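Local coordinates for farnesyltransferase, putative (Trypanosoma cruzi, PDB 3WCA), which probably catalyses the reductive, magnesium-dependent condensation of two farnesyl diphosphate molecules into squalene, a step toward lanosterol, at residues C58-V63 with H170-L175; R83-F88 with G142-L147; I205-Y210 with S292-N297. The protein carries 1 engineered substitution. All coordinates share one frame; numbering follows the deposited sequence.

Contact 1. Residues C58-V63 with H170-L175; sequences CIFYLV and HGLTLL
The ring of Phe-60 reaches from helix 51-72 to helix 154-179 and meets Gly-171, Leu-172 and Leu-175 obliquely. Its far end, CZ, comes 3.9 Å from CA of Gly-171. CE2 lies 4.0 Å from the backbone N of Leu-172, so this part of the ring rests on main chain. The ortho carbon CD2 of Phe-60 touches two methyls. Phe-60 CD2 is 4.1 Å from Leu-172 CD2, and it is also 4.1 Å from Leu-175 CD1. The ring end therefore reaches the backbone while its flank packs on the two leucines. CG of Phe-60 is anti to the backbone N (chi1 175°), which sends the ring toward helix 154-179. Gly-171 has no side chain, and this lets the ring come close to that helix.

The helices run nearly antiparallel, at 160°, with their axes 11.5 Å apart at the segments. That is a wide spacing, and the phenyl ring bridges it. Ile-132 of helix 126-147 also packs on Phe-60, and Tyr-128 of the same helix packs on Leu-175. The all-helical bundle is that of the squalene/phytoene synthase family, the head-to-head trans-isoprenyl diphosphate synthases. Tyr-61 and Leu-172 belong to the pocket for the farnesyl thiodiphosphate, and Thr-173 touches it as well. Phe-60 thus packs against a first-shell residue.

All four touching residues are buried. The side chains that meet are all apolar, and the ring also rests on main chain. The contact depends on shape and on exclusion of water, consistent with a greasy wall behind a pocket that holds a ligand with a hydrocarbon chain.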
ATOM      1  N   CYS A  58       6.245 -13.864   0.494  1.00 28.57           N
ATOM      2  CA  CYS A  58       5.581 -14.053   1.779  1.00 30.19           C
ATOM      3  C   CYS A  58       6.480 -13.678   2.962  1.00 31.14           C
ATOM      4  O   CYS A  58       6.027 -13.067   3.935  1.00 31.10           O
ATOM      5  CB  CYS A  58       5.129 -15.497   1.949  1.00 26.44           C
ATOM      6  SG  CYS A  58       4.556 -15.829   3.607  1.00 32.17           S
ATOM      7  N   ILE A  59       7.750 -14.062   2.879  1.00 32.10           N
ATOM      8  CA  ILE A  59       8.710 -13.761   3.935  1.00 33.64           C
ATOM      9  C   ILE A  59       9.019 -12.266   3.951  1.00 32.58           C
ATOM     10  O   ILE A  59       9.188 -11.665   5.013  1.00 33.99           O
ATOM     11  CB  ILE A  59      10.021 -14.546   3.727  1.00 33.42           C
ATOM     12  CG1 ILE A  59       9.723 -16.039   3.723  1.00 34.70           C
ATOM     13  CG2 ILE A  59      11.029 -14.195   4.826  1.00 33.01           C
ATOM     14  CD1 ILE A  59       8.874 -16.483   4.907  1.00 39.43           C
ATOM     15  N   PHE A  60       9.112 -11.692   2.754  1.00 30.99           N
ATOM     16  CA  PHE A  60       9.367 -10.273   2.565  1.00 31.50           C
ATOM     17  C   PHE A  60       8.282  -9.468   3.278  1.00 34.78           C
ATOM     18  O   PHE A  60       8.566  -8.517   4.017  1.00 36.44           O
ATOM     19  CB  PHE A  60       9.347  -9.965   1.068  1.00 30.28           C
ATOM     20  CG  PHE A  60       9.469  -8.508   0.736  1.00 30.03           C
ATOM     21  CD1 PHE A  60      10.359  -7.689   1.435  1.00 29.92           C
ATOM     22  CD2 PHE A  60       8.773  -7.974  -0.353  1.00 29.74           C
ATOM     23  CE1 PHE A  60      10.566  -6.356   1.043  1.00 29.21           C
ATOM     24  CE2 PHE A  60       8.970  -6.650  -0.752  1.00 28.46           C
ATOM     25  CZ  PHE A  60       9.878  -5.836  -0.050  1.00 27.60           C
ATOM     26  N   TYR A  61       7.034  -9.868   3.046  1.00 34.07           N
ATOM     27  CA  TYR A  61       5.883  -9.217   3.646  1.00 33.72           C
ATOM     28  C   TYR A  61       5.871  -9.327   5.164  1.00 31.98           C
ATOM     29  O   TYR A  61       5.520  -8.372   5.850  1.00 31.90           O
ATOM     30  CB  TYR A  61       4.590  -9.817   3.088  1.00 37.90           C
ATOM     31  CG  TYR A  61       3.346  -9.347   3.805  1.00 42.46           C
ATOM     32  CD1 TYR A  61       2.658  -8.207   3.389  1.00 42.94           C
ATOM     33  CD2 TYR A  61       2.885 -10.021   4.936  1.00 45.45           C
ATOM     34  CE1 TYR A  61       1.537  -7.746   4.085  1.00 46.10           C
ATOM     35  CE2 TYR A  61       1.773  -9.570   5.643  1.00 48.86           C
ATOM     36  CZ  TYR A  61       1.104  -8.433   5.216  1.00 49.41           C
ATOM     37  OH  TYR A  61       0.024  -7.986   5.948  1.00 48.07           O
ATOM     38  N   LEU A  62       6.236 -10.482   5.700  1.00 30.60           N
ATOM     39  CA  LEU A  62       6.215 -10.640   7.148  1.00 31.68           C
ATOM     40  C   LEU A  62       7.307  -9.816   7.829  1.00 32.90           C
ATOM     41  O   LEU A  62       7.106  -9.278   8.919  1.00 34.33           O
ATOM     42  CB  LEU A  62       6.325 -12.114   7.517  1.00 31.13           C
ATOM     43  CG  LEU A  62       5.085 -12.948   7.150  1.00 31.40           C
ATOM     44  CD1 LEU A  62       5.353 -14.436   7.409  1.00 31.25           C
ATOM     45  CD2 LEU A  62       3.892 -12.476   7.978  1.00 28.41           C
ATOM     46  N   VAL A  63       8.462  -9.706   7.185  1.00 32.88           N
ATOM     47  CA  VAL A  63       9.540  -8.905   7.743  1.00 33.39           C
ATOM     48  C   VAL A  63       9.042  -7.461   7.898  1.00 34.30           C
ATOM     49  O   VAL A  63       9.135  -6.882   8.980  1.00 33.14           O
ATOM     50  CB  VAL A  63      10.787  -8.924   6.823  1.00 33.54           C
ATOM     51  CG1 VAL A  63      11.754  -7.819   7.225  1.00 35.45           C
ATOM     52  CG2 VAL A  63      11.475 -10.280   6.913  1.00 30.20           C
ATOM     53  N   HIS A 170       9.482  -1.288  -4.948  1.00 30.31           N
ATOM     54  CA  HIS A 170      10.862  -1.464  -5.397  1.00 30.85           C
ATOM     55  C   HIS A 170      11.254  -2.918  -5.142  1.00 30.93           C
ATOM     56  O   HIS A 170      11.670  -3.627  -6.055  1.00 29.89           O
ATOM     57  CB  HIS A 170      11.822  -0.539  -4.628  1.00 30.54           C
ATOM     58  CG  HIS A 170      11.760   0.899  -5.049  1.00 31.83           C
ATOM     59  ND1 HIS A 170      12.812   1.771  -4.869  1.00 35.27           N
ATOM     60  CD2 HIS A 170      10.781   1.614  -5.653  1.00 33.33           C
ATOM     61  CE1 HIS A 170      12.489   2.959  -5.349  1.00 35.04           C
ATOM     62  NE2 HIS A 170      11.261   2.892  -5.830  1.00 37.78           N
ATOM     63  N   GLY A 171      11.107  -3.338  -3.888  1.00 31.00           N
ATOM     64  CA  GLY A 171      11.435  -4.695  -3.485  1.00 32.55           C
ATOM     65  C   GLY A 171      10.825  -5.759  -4.380  1.00 32.83           C
ATOM     66  O   GLY A 171      11.545  -6.613  -4.899  1.00 32.02           O
ATOM     67  N   LEU A 172       9.504  -5.714  -4.558  1.00 31.65           N
ATOM     68  CA  LEU A 172       8.820  -6.680  -5.411  1.00 31.76           C
ATOM     69  C   LEU A 172       9.426  -6.662  -6.806  1.00 30.57           C
ATOM     70  O   LEU A 172       9.732  -7.705  -7.359  1.00 30.52           O
ATOM     71  CB  LEU A 172       7.313  -6.379  -5.502  1.00 28.19           C
ATOM     72  CG  LEU A 172       6.490  -6.646  -4.236  1.00 30.78           C
ATOM     73  CD1 LEU A 172       5.027  -6.277  -4.470  1.00 29.10           C
ATOM     74  CD2 LEU A 172       6.615  -8.108  -3.847  1.00 30.25           C
ATOM     75  N   THR A 173       9.589  -5.472  -7.373  1.00 32.41           N
ATOM     76  CA  THR A 173      10.160  -5.346  -8.705  1.00 32.86           C
ATOM     77  C   THR A 173      11.543  -6.019  -8.760  1.00 35.63           C
ATOM     78  O   THR A 173      11.881  -6.672  -9.749  1.00 36.99           O
ATOM     79  CB  THR A 173      10.272  -3.859  -9.116  1.00 35.02           C
ATOM     80  OG1 THR A 173       8.968  -3.258  -9.113  1.00 34.79           O
ATOM     81  CG2 THR A 173      10.869  -3.727 -10.517  1.00 35.70           C
ATOM     82  N   LEU A 174      12.334  -5.881  -7.694  1.00 34.95           N
ATOM     83  CA  LEU A 174      13.657  -6.502  -7.662  1.00 35.96           C
ATOM     84  C   LEU A 174      13.544  -8.016  -7.454  1.00 35.02           C
ATOM     85  O   LEU A 174      14.415  -8.769  -7.880  1.00 36.08           O
ATOM     86  CB  LEU A 174      14.524  -5.883  -6.563  1.00 33.81           C
ATOM     87  CG  LEU A 174      14.942  -4.421  -6.757  1.00 37.18           C
ATOM     88  CD1 LEU A 174      15.616  -3.924  -5.477  1.00 35.73           C
ATOM     89  CD2 LEU A 174      15.878  -4.279  -7.962  1.00 34.37           C
ATOM     90  N   LEU A 175      12.484  -8.465  -6.791  1.00 32.88           N
ATOM     91  CA  LEU A 175      12.300  -9.895  -6.612  1.00 34.77           C
ATOM     92  C   LEU A 175      11.853 -10.508  -7.941  1.00 35.42           C
ATOM     93  O   LEU A 175      12.204 -11.641  -8.239  1.00 36.21           O
ATOM     94  CB  LEU A 175      11.256 -10.204  -5.534  1.00 31.66           C
ATOM     95  CG  LEU A 175      11.643 -10.013  -4.075  1.00 33.32           C
ATOM     96  CD1 LEU A 175      10.470 -10.432  -3.210  1.00 30.57           C
ATOM     97  CD2 LEU A 175      12.873 -10.845  -3.726  1.00 31.59           C
TER

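Contact 2. Residues R83-F88 with G142-L147; sequences RELPKF and GMCDFL
Leu-85 and Cys-144 bring the two backbones closest, with CA atoms 7.3 Å apart, where segment 83-88 passes helix 126-147. The sulfur of Cys-144 sits against two neighbouring residues. SG is 3.7 Å from Leu-85 CB and 3.7 Å from Pro-86 CG. With chi1 at -77°, SG stands beside its own backbone N and points across at this pair. Leu-85 CD1 also lies 3.9 Å from Cys-144 SG. The same methyl meets Leu-147 CD1 at 3.9 Å, the two leucines touching tip to tip.

The packing lies beside the first aspartate-rich motif of the squalene synthase family, carried by helix 51-72. Asp-68, Glu-71 and Asp-72 of that helix bind magnesium. The side chain of Leu-147 is about 4 Å from that of Glu-71 at the nearest atoms, and Leu-85 packs on Val-70. Leu-82 and Lys-81 of helix 78-84 extend the packing to Cys-144 and Leu-147.

Polar bonds shape the first segment from within. Lys-87 NZ bonds Arg-83 O at 3.0 Å, approaching from above the carbonyl plane. The backbone N of Phe-88 bonds Leu-85 O at 2.7 Å.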
ATOM      1  N   ARG A  83      15.505   2.901  18.594  1.00 46.53           N
ATOM      2  CA  ARG A  83      16.605   2.032  18.980  1.00 47.81           C
ATOM      3  C   ARG A  83      16.558   0.693  18.231  1.00 47.00           C
ATOM      4  O   ARG A  83      17.523   0.298  17.579  1.00 46.69           O
ATOM      5  CB  ARG A  83      16.542   1.777  20.493  1.00 48.38           C
ATOM      6  CG  ARG A  83      17.688   0.944  21.066  1.00 51.00           C
ATOM      7  CD  ARG A  83      17.331   0.428  22.461  1.00 51.61           C
ATOM      8  NE  ARG A  83      16.905   1.506  23.355  1.00 52.09           N
ATOM      9  CZ  ARG A  83      15.871   1.427  24.190  1.00 50.66           C
ATOM     10  NH1 ARG A  83      15.143   0.318  24.252  1.00 52.31           N
ATOM     11  NH2 ARG A  83      15.556   2.459  24.959  1.00 49.56           N
ATOM     12  N   GLU A  84      15.420   0.013  18.320  1.00 45.67           N
ATOM     13  CA  GLU A  84      15.241  -1.299  17.703  1.00 44.76           C
ATOM     14  C   GLU A  84      15.098  -1.356  16.173  1.00 43.00           C
ATOM     15  O   GLU A  84      15.695  -2.216  15.524  1.00 42.04           O
ATOM     16  CB  GLU A  84      14.032  -1.993  18.342  1.00 45.22           C
ATOM     17  CG  GLU A  84      14.146  -2.249  19.847  1.00 47.49           C
ATOM     18  CD  GLU A  84      15.225  -3.264  20.208  1.00 48.88           C
ATOM     19  OE1 GLU A  84      15.426  -4.233  19.442  1.00 48.48           O
ATOM     20  OE2 GLU A  84      15.860  -3.103  21.272  1.00 49.91           O
ATOM     21  N   LEU A  85      14.314  -0.446  15.601  1.00 42.52           N
ATOM     22  CA  LEU A  85      14.078  -0.437  14.159  1.00 39.31           C
ATOM     23  C   LEU A  85      15.290  -0.476  13.223  1.00 40.30           C
ATOM     24  O   LEU A  85      15.413  -1.395  12.412  1.00 40.87           O
ATOM     25  CB  LEU A  85      13.179   0.752  13.791  1.00 39.22           C
ATOM     26  CG  LEU A  85      11.732   0.632  14.286  1.00 36.74           C
ATOM     27  CD1 LEU A  85      10.955   1.894  13.945  1.00 36.47           C
ATOM     28  CD2 LEU A  85      11.072  -0.596  13.646  1.00 36.76           C
ATOM     29  N   PRO A  86      16.204   0.507  13.324  1.00 40.02           N
ATOM     30  CA  PRO A  86      17.395   0.565  12.463  1.00 38.96           C
ATOM     31  C   PRO A  86      18.205  -0.715  12.326  1.00 38.89           C
ATOM     32  O   PRO A  86      18.874  -0.923  11.315  1.00 41.17           O
ATOM     33  CB  PRO A  86      18.210   1.699  13.081  1.00 38.55           C
ATOM     34  CG  PRO A  86      17.141   2.612  13.601  1.00 38.43           C
ATOM     35  CD  PRO A  86      16.211   1.627  14.281  1.00 37.93           C
ATOM     36  N   LYS A  87      18.162  -1.571  13.333  1.00 39.22           N
ATOM     37  CA  LYS A  87      18.912  -2.814  13.246  1.00 42.16           C
ATOM     38  C   LYS A  87      17.991  -4.015  13.079  1.00 42.12           C
ATOM     39  O   LYS A  87      18.383  -5.155  13.318  1.00 40.96           O
ATOM     40  CB  LYS A  87      19.814  -2.991  14.478  1.00 44.63           C
ATOM     41  CG  LYS A  87      19.120  -2.856  15.829  1.00 48.28           C
ATOM     42  CD  LYS A  87      20.087  -3.224  16.957  1.00 48.31           C
ATOM     43  CE  LYS A  87      19.395  -3.282  18.313  1.00 49.96           C
ATOM     44  NZ  LYS A  87      19.112  -1.936  18.875  1.00 48.65           N
ATOM     45  N   PHE A  88      16.764  -3.758  12.644  1.00 42.92           N
ATOM     46  CA  PHE A  88      15.820  -4.837  12.458  1.00 41.52           C
ATOM     47  C   PHE A  88      16.316  -5.773  11.379  1.00 41.30           C
ATOM     48  O   PHE A  88      16.229  -6.984  11.524  1.00 42.60           O
ATOM     49  CB  PHE A  88      14.449  -4.304  12.065  1.00 42.43           C
ATOM     50  CG  PHE A  88      13.327  -5.213  12.453  1.00 41.26           C
ATOM     51  CD1 PHE A  88      12.842  -5.214  13.759  1.00 41.41           C
ATOM     52  CD2 PHE A  88      12.758  -6.076  11.522  1.00 41.41           C
ATOM     53  CE1 PHE A  88      11.801  -6.062  14.132  1.00 41.75           C
ATOM     54  CE2 PHE A  88      11.718  -6.927  11.884  1.00 40.12           C
ATOM     55  CZ  PHE A  88      11.238  -6.919  13.194  1.00 39.42           C
ATOM     56  N   GLY A 142      13.228   5.049   7.403  1.00 36.77           N
ATOM     57  CA  GLY A 142      12.234   6.007   6.959  1.00 36.93           C
ATOM     58  C   GLY A 142      11.160   6.137   8.026  1.00 38.39           C
ATOM     59  O   GLY A 142      10.706   7.234   8.347  1.00 38.09           O
ATOM     60  N   MET A 143      10.746   5.010   8.589  1.00 39.39           N
ATOM     61  CA  MET A 143       9.732   5.043   9.629  1.00 40.31           C
ATOM     62  C   MET A 143      10.266   5.851  10.810  1.00 42.85           C
ATOM     63  O   MET A 143       9.529   6.632  11.416  1.00 45.33           O
ATOM     64  CB  MET A 143       9.385   3.629  10.099  1.00 38.15           C
ATOM     65  CG  MET A 143       8.663   2.751   9.074  1.00 39.80           C
ATOM     66  SD  MET A 143       8.441   1.082   9.747  1.00 37.62           S
ATOM     67  CE  MET A 143       6.993   0.495   8.812  1.00 41.11           C
ATOM     68  N   CYS A 144      11.541   5.652  11.144  1.00 41.72           N
ATOM     69  CA  CYS A 144      12.152   6.372  12.255  1.00 43.21           C
ATOM     70  C   CYS A 144      12.050   7.870  12.030  1.00 43.38           C
ATOM     71  O   CYS A 144      11.726   8.619  12.949  1.00 43.85           O
ATOM     72  CB  CYS A 144      13.623   5.972  12.434  1.00 40.15           C
ATOM     73  SG  CYS A 144      13.869   4.370  13.247  1.00 38.10           S
ATOM     74  N   ASP A 145      12.313   8.298  10.801  1.00 43.82           N
ATOM     75  CA  ASP A 145      12.239   9.712  10.460  1.00 44.52           C
ATOM     76  C   ASP A 145      10.862  10.290  10.762  1.00 45.51           C
ATOM     77  O   ASP A 145      10.755  11.374  11.340  1.00 46.10           O
ATOM     78  CB  ASP A 145      12.580   9.923   8.979  1.00 45.57           C
ATOM     79  CG  ASP A 145      12.529  11.395   8.564  1.00 49.32           C
ATOM     80  OD1 ASP A 145      12.816  12.271   9.411  1.00 51.71           O
ATOM     81  OD2 ASP A 145      12.216  11.679   7.386  1.00 49.17           O
ATOM     82  N   PHE A 146       9.806   9.571  10.384  1.00 43.66           N
ATOM     83  CA  PHE A 146       8.446  10.055  10.615  1.00 43.00           C
ATOM     84  C   PHE A 146       7.851   9.681  11.962  1.00 43.12           C
ATOM     85  O   PHE A 146       6.691   9.974  12.229  1.00 41.80           O
ATOM     86  CB  PHE A 146       7.513   9.604   9.488  1.00 39.27           C
ATOM     87  CG  PHE A 146       7.686  10.386   8.221  1.00 38.41           C
ATOM     88  CD1 PHE A 146       7.174  11.676   8.113  1.00 36.92           C
ATOM     89  CD2 PHE A 146       8.418   9.862   7.157  1.00 37.38           C
ATOM     90  CE1 PHE A 146       7.390  12.438   6.967  1.00 36.22           C
ATOM     91  CE2 PHE A 146       8.639  10.614   6.004  1.00 38.60           C
ATOM     92  CZ  PHE A 146       8.123  11.910   5.911  1.00 38.72           C
ATOM     93  N   LEU A 147       8.630   9.020  12.809  1.00 45.39           N
ATOM     94  CA  LEU A 147       8.134   8.684  14.136  1.00 48.12           C
ATOM     95  C   LEU A 147       8.402   9.909  15.008  1.00 51.17           C
ATOM     96  O   LEU A 147       7.759  10.111  16.037  1.00 50.75           O
ATOM     97  CB  LEU A 147       8.866   7.473  14.714  1.00 47.48           C
ATOM     98  CG  LEU A 147       8.200   6.104  14.571  1.00 47.41           C
ATOM     99  CD1 LEU A 147       9.096   5.057  15.202  1.00 45.27           C
ATOM    100  CD2 LEU A 147       6.836   6.106  15.253  1.00 44.20           C
TER

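Contact 3. Residues I205-Y210 with S292-N297; sequences IIRDFY and SLVFNN
Arg-207, whose CB touches Val-294 across the contact, grips the carboxylate of Asp-208 side-on with two nitrogens. NE of Arg-207 bonds OD1 of Asp-208 at 2.7 Å, meeting it from above the carboxylate plane. NH2 of Arg-207 bonds OD2 of Asp-208 at 2.9 Å. This second bond is almost straight, at 177°, and it lies in the guanidinium plane. A weak third bond runs from Arg-207 NH2 to Asp-208 OD1. This salt bridge would limit rotation of both groups.

Across the contact the touch is apolar. Ile-206 CG2 meets Val-294 CG2 at 3.9 Å, and the two side chains cross obliquely. The methyl that Val-294 offers, CG2, is the one set between its backbone N and carbonyl carbon. The aliphatic base of Arg-207 adds to this, with CB 4.3 Å from Val-294 CG1.

Helix 274-294 ends at Val-294 and passes into a type II beta turn to Asn-297. The turn is closed by Asn-297 N on Val-294 O at 3.1 Å. Asn-297 ND2 also bonds Leu-293 O, at 3.2 Å, tying the turn back to the helix.

Asp-208 opens the second aspartate-rich motif of the squalene synthase family. The side chain of Arg-207 lies about 4 Å from the bound farnesyl thiodiphosphate at the nearest atoms.

The contact joins the end of helix 191-207, just before the break at Asp-208 and helix 209-213, to the end of helix 274-294. Leu-250 of helix 243-258 packs on Ile-206, while helix 322-338 packs on Ser-292 and Phe-295.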
ATOM      1  N   ILE A 205      -5.100   5.295   2.722  1.00 23.52           N
ATOM      2  CA  ILE A 205      -5.060   6.427   3.649  1.00 24.94           C
ATOM      3  C   ILE A 205      -6.337   7.268   3.512  1.00 25.61           C
ATOM      4  O   ILE A 205      -6.897   7.752   4.510  1.00 24.83           O
ATOM      5  CB  ILE A 205      -3.792   7.302   3.400  1.00 26.08           C
ATOM      6  CG1 ILE A 205      -2.589   6.657   4.097  1.00 26.66           C
ATOM      7  CG2 ILE A 205      -4.003   8.731   3.931  1.00 28.32           C
ATOM      8  CD1 ILE A 205      -1.244   7.322   3.784  1.00 25.68           C
ATOM      9  N   ILE A 206      -6.804   7.422   2.275  1.00 24.38           N
ATOM     10  CA  ILE A 206      -8.017   8.173   2.012  1.00 24.22           C
ATOM     11  C   ILE A 206      -9.236   7.441   2.580  1.00 27.32           C
ATOM     12  O   ILE A 206     -10.056   8.045   3.283  1.00 23.56           O
ATOM     13  CB  ILE A 206      -8.232   8.381   0.500  1.00 23.98           C
ATOM     14  CG1 ILE A 206      -7.165   9.323  -0.051  1.00 21.92           C
ATOM     15  CG2 ILE A 206      -9.628   8.930   0.240  1.00 26.00           C
ATOM     16  CD1 ILE A 206      -7.223   9.508  -1.561  1.00 20.28           C
ATOM     17  N   ARG A 207      -9.346   6.148   2.277  1.00 27.75           N
ATOM     18  CA  ARG A 207     -10.472   5.334   2.740  1.00 29.28           C
ATOM     19  C   ARG A 207     -10.544   5.204   4.255  1.00 29.53           C
ATOM     20  O   ARG A 207     -11.639   5.203   4.821  1.00 31.34           O
ATOM     21  CB  ARG A 207     -10.410   3.908   2.147  1.00 28.97           C
ATOM     22  CG  ARG A 207     -11.550   2.967   2.642  1.00 33.39           C
ATOM     23  CD  ARG A 207     -11.165   1.466   2.589  1.00 35.49           C
ATOM     24  NE  ARG A 207      -9.948   1.192   3.357  1.00 39.38           N
ATOM     25  CZ  ARG A 207      -9.161   0.131   3.172  1.00 42.06           C
ATOM     26  NH1 ARG A 207      -9.472  -0.768   2.240  1.00 40.96           N
ATOM     27  NH2 ARG A 207      -8.042  -0.018   3.889  1.00 33.89           N
ATOM     28  N   ASP A 208      -9.388   5.089   4.905  1.00 27.69           N
ATOM     29  CA  ASP A 208      -9.344   4.900   6.355  1.00 29.40           C
ATOM     30  C   ASP A 208      -9.278   6.157   7.218  1.00 29.28           C
ATOM     31  O   ASP A 208      -8.986   6.071   8.408  1.00 27.01           O
ATOM     32  CB  ASP A 208      -8.166   3.984   6.731  1.00 29.82           C
ATOM     33  CG  ASP A 208      -8.259   2.607   6.080  1.00 32.01           C
ATOM     34  OD1 ASP A 208      -9.384   2.172   5.767  1.00 27.98           O
ATOM     35  OD2 ASP A 208      -7.202   1.957   5.892  1.00 32.51           O
ATOM     36  N   PHE A 209      -9.556   7.320   6.634  1.00 31.36           N
ATOM     37  CA  PHE A 209      -9.514   8.565   7.398  1.00 31.35           C
ATOM     38  C   PHE A 209     -10.229   8.520   8.749  1.00 32.56           C
ATOM     39  O   PHE A 209      -9.622   8.788   9.782  1.00 30.74           O
ATOM     40  CB  PHE A 209     -10.104   9.720   6.588  1.00 32.76           C
ATOM     41  CG  PHE A 209     -10.198  11.014   7.364  1.00 33.90           C
ATOM     42  CD1 PHE A 209      -9.098  11.850   7.489  1.00 31.86           C
ATOM     43  CD2 PHE A 209     -11.384  11.373   8.000  1.00 33.42           C
ATOM     44  CE1 PHE A 209      -9.176  13.019   8.232  1.00 33.23           C
ATOM     45  CE2 PHE A 209     -11.465  12.550   8.750  1.00 33.39           C
ATOM     46  CZ  PHE A 209     -10.360  13.368   8.863  1.00 30.80           C
ATOM     47  N   TYR A 210     -11.523   8.205   8.741  1.00 34.80           N
ATOM     48  CA  TYR A 210     -12.299   8.181   9.978  1.00 38.20           C
ATOM     49  C   TYR A 210     -11.751   7.211  11.012  1.00 39.94           C
ATOM     50  O   TYR A 210     -11.559   7.566  12.174  1.00 40.03           O
ATOM     51  CB  TYR A 210     -13.755   7.825   9.695  1.00 41.59           C
ATOM     52  CG  TYR A 210     -14.664   7.986  10.898  1.00 45.65           C
ATOM     53  CD1 TYR A 210     -14.893   9.242  11.461  1.00 47.71           C
ATOM     54  CD2 TYR A 210     -15.305   6.886  11.467  1.00 49.67           C
ATOM     55  CE1 TYR A 210     -15.739   9.400  12.557  1.00 48.42           C
ATOM     56  CE2 TYR A 210     -16.153   7.033  12.566  1.00 50.67           C
ATOM     57  CZ  TYR A 210     -16.365   8.292  13.102  1.00 50.11           C
ATOM     58  OH  TYR A 210     -17.214   8.441  14.176  1.00 54.70           O
ATOM     59  N   SER A 292     -12.893   5.053  -6.660  1.00 29.16           N
ATOM     60  CA  SER A 292     -14.082   5.530  -7.367  1.00 30.70           C
ATOM     61  C   SER A 292     -15.264   5.610  -6.407  1.00 30.26           C
ATOM     62  O   SER A 292     -16.165   6.423  -6.586  1.00 33.53           O
ATOM     63  CB  SER A 292     -14.431   4.600  -8.529  1.00 31.00           C
ATOM     64  OG  SER A 292     -14.970   3.381  -8.069  1.00 35.55           O
ATOM     65  N   LEU A 293     -15.250   4.767  -5.381  1.00 31.16           N
ATOM     66  CA  LEU A 293     -16.315   4.737  -4.389  1.00 29.81           C
ATOM     67  C   LEU A 293     -16.171   5.820  -3.319  1.00 30.63           C
ATOM     68  O   LEU A 293     -17.171   6.368  -2.861  1.00 31.80           O
ATOM     69  CB  LEU A 293     -16.359   3.373  -3.702  1.00 32.94           C
ATOM     70  CG  LEU A 293     -17.462   2.402  -4.123  1.00 40.00           C
ATOM     71  CD1 LEU A 293     -17.388   2.114  -5.613  1.00 42.01           C
ATOM     72  CD2 LEU A 293     -17.316   1.118  -3.318  1.00 42.42           C
ATOM     73  N   VAL A 294     -14.943   6.129  -2.908  1.00 27.99           N
ATOM     74  CA  VAL A 294     -14.763   7.137  -1.875  1.00 28.01           C
ATOM     75  C   VAL A 294     -14.854   8.549  -2.414  1.00 27.97           C
ATOM     76  O   VAL A 294     -15.128   9.480  -1.666  1.00 30.76           O
ATOM     77  CB  VAL A 294     -13.406   7.015  -1.129  1.00 24.99           C
ATOM     78  CG1 VAL A 294     -13.281   5.647  -0.489  1.00 26.20           C
ATOM     79  CG2 VAL A 294     -12.258   7.303  -2.081  1.00 23.57           C
ATOM     80  N   PHE A 295     -14.614   8.712  -3.705  1.00 28.65           N
ATOM     81  CA  PHE A 295     -14.657  10.030  -4.299  1.00 28.69           C
ATOM     82  C   PHE A 295     -16.014  10.714  -4.119  1.00 29.51           C
ATOM     83  O   PHE A 295     -17.047  10.127  -4.396  1.00 25.69           O
ATOM     84  CB  PHE A 295     -14.329   9.946  -5.789  1.00 28.37           C
ATOM     85  CG  PHE A 295     -14.414  11.269  -6.499  1.00 26.22           C
ATOM     86  CD1 PHE A 295     -13.610  12.336  -6.112  1.00 25.50           C
ATOM     87  CD2 PHE A 295     -15.301  11.448  -7.558  1.00 28.86           C
ATOM     88  CE1 PHE A 295     -13.689  13.571  -6.772  1.00 26.80           C
ATOM     89  CE2 PHE A 295     -15.392  12.672  -8.225  1.00 28.70           C
ATOM     90  CZ  PHE A 295     -14.582  13.740  -7.831  1.00 27.16           C
ATOM     91  N   ASN A 296     -15.986  11.962  -3.656  1.00 31.62           N
ATOM     92  CA  ASN A 296     -17.194  12.754  -3.473  1.00 30.93           C
ATOM     93  C   ASN A 296     -18.220  12.015  -2.618  1.00 30.93           C
ATOM     94  O   ASN A 296     -19.416  12.223  -2.773  1.00 29.98           O
ATOM     95  CB  ASN A 296     -17.785  13.085  -4.852  1.00 33.22           C
ATOM     96  CG  ASN A 296     -18.587  14.385  -4.862  1.00 35.29           C
ATOM     97  OD1 ASN A 296     -18.309  15.302  -4.107  1.00 34.42           O
ATOM     98  ND2 ASN A 296     -19.575  14.466  -5.741  1.00 39.03           N
ATOM     99  N   ASN A 297     -17.744  11.170  -1.705  1.00 30.57           N
ATOM    100  CA  ASN A 297     -18.626  10.383  -0.840  1.00 30.96           C
ATOM    101  C   ASN A 297     -18.483  10.817   0.606  1.00 31.35           C
ATOM    102  O   ASN A 297     -17.481  10.512   1.244  1.00 30.75           O
ATOM    103  CB  ASN A 297     -18.281   8.889  -0.954  1.00 32.22           C
ATOM    104  CG  ASN A 297     -19.256   7.997  -0.194  1.00 32.17           C
ATOM    105  OD1 ASN A 297     -20.096   8.477   0.572  1.00 30.67           O
ATOM    106  ND2 ASN A 297     -19.140   6.683  -0.401  1.00 28.88           N
TER

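Overall arrangement
Contacts 1 and 3 are buried. Contact 2 is only partly buried and lies farther from the centre of the chain. Contacts 1 and 2 adjoin, since Val-63 O and Phe-88 CE2 are 3.9 Å apart. Their helices also follow one another in the chain: 51-72 precedes 78-84, and 126-147 precedes 154-179. Contact 3 stands apart, across the chain's centre from contact 1. In all three, the side chains that touch across the segments meet through carbon or sulfur. Contact 1 uses an aromatic ring, contact 2 a sulfur, and contact 3 branched aliphatics. Contacts 1 and 3 both border the ligand, contact 3 with a salt bridge inside one segment. Contact 2 lies near the magnesium site.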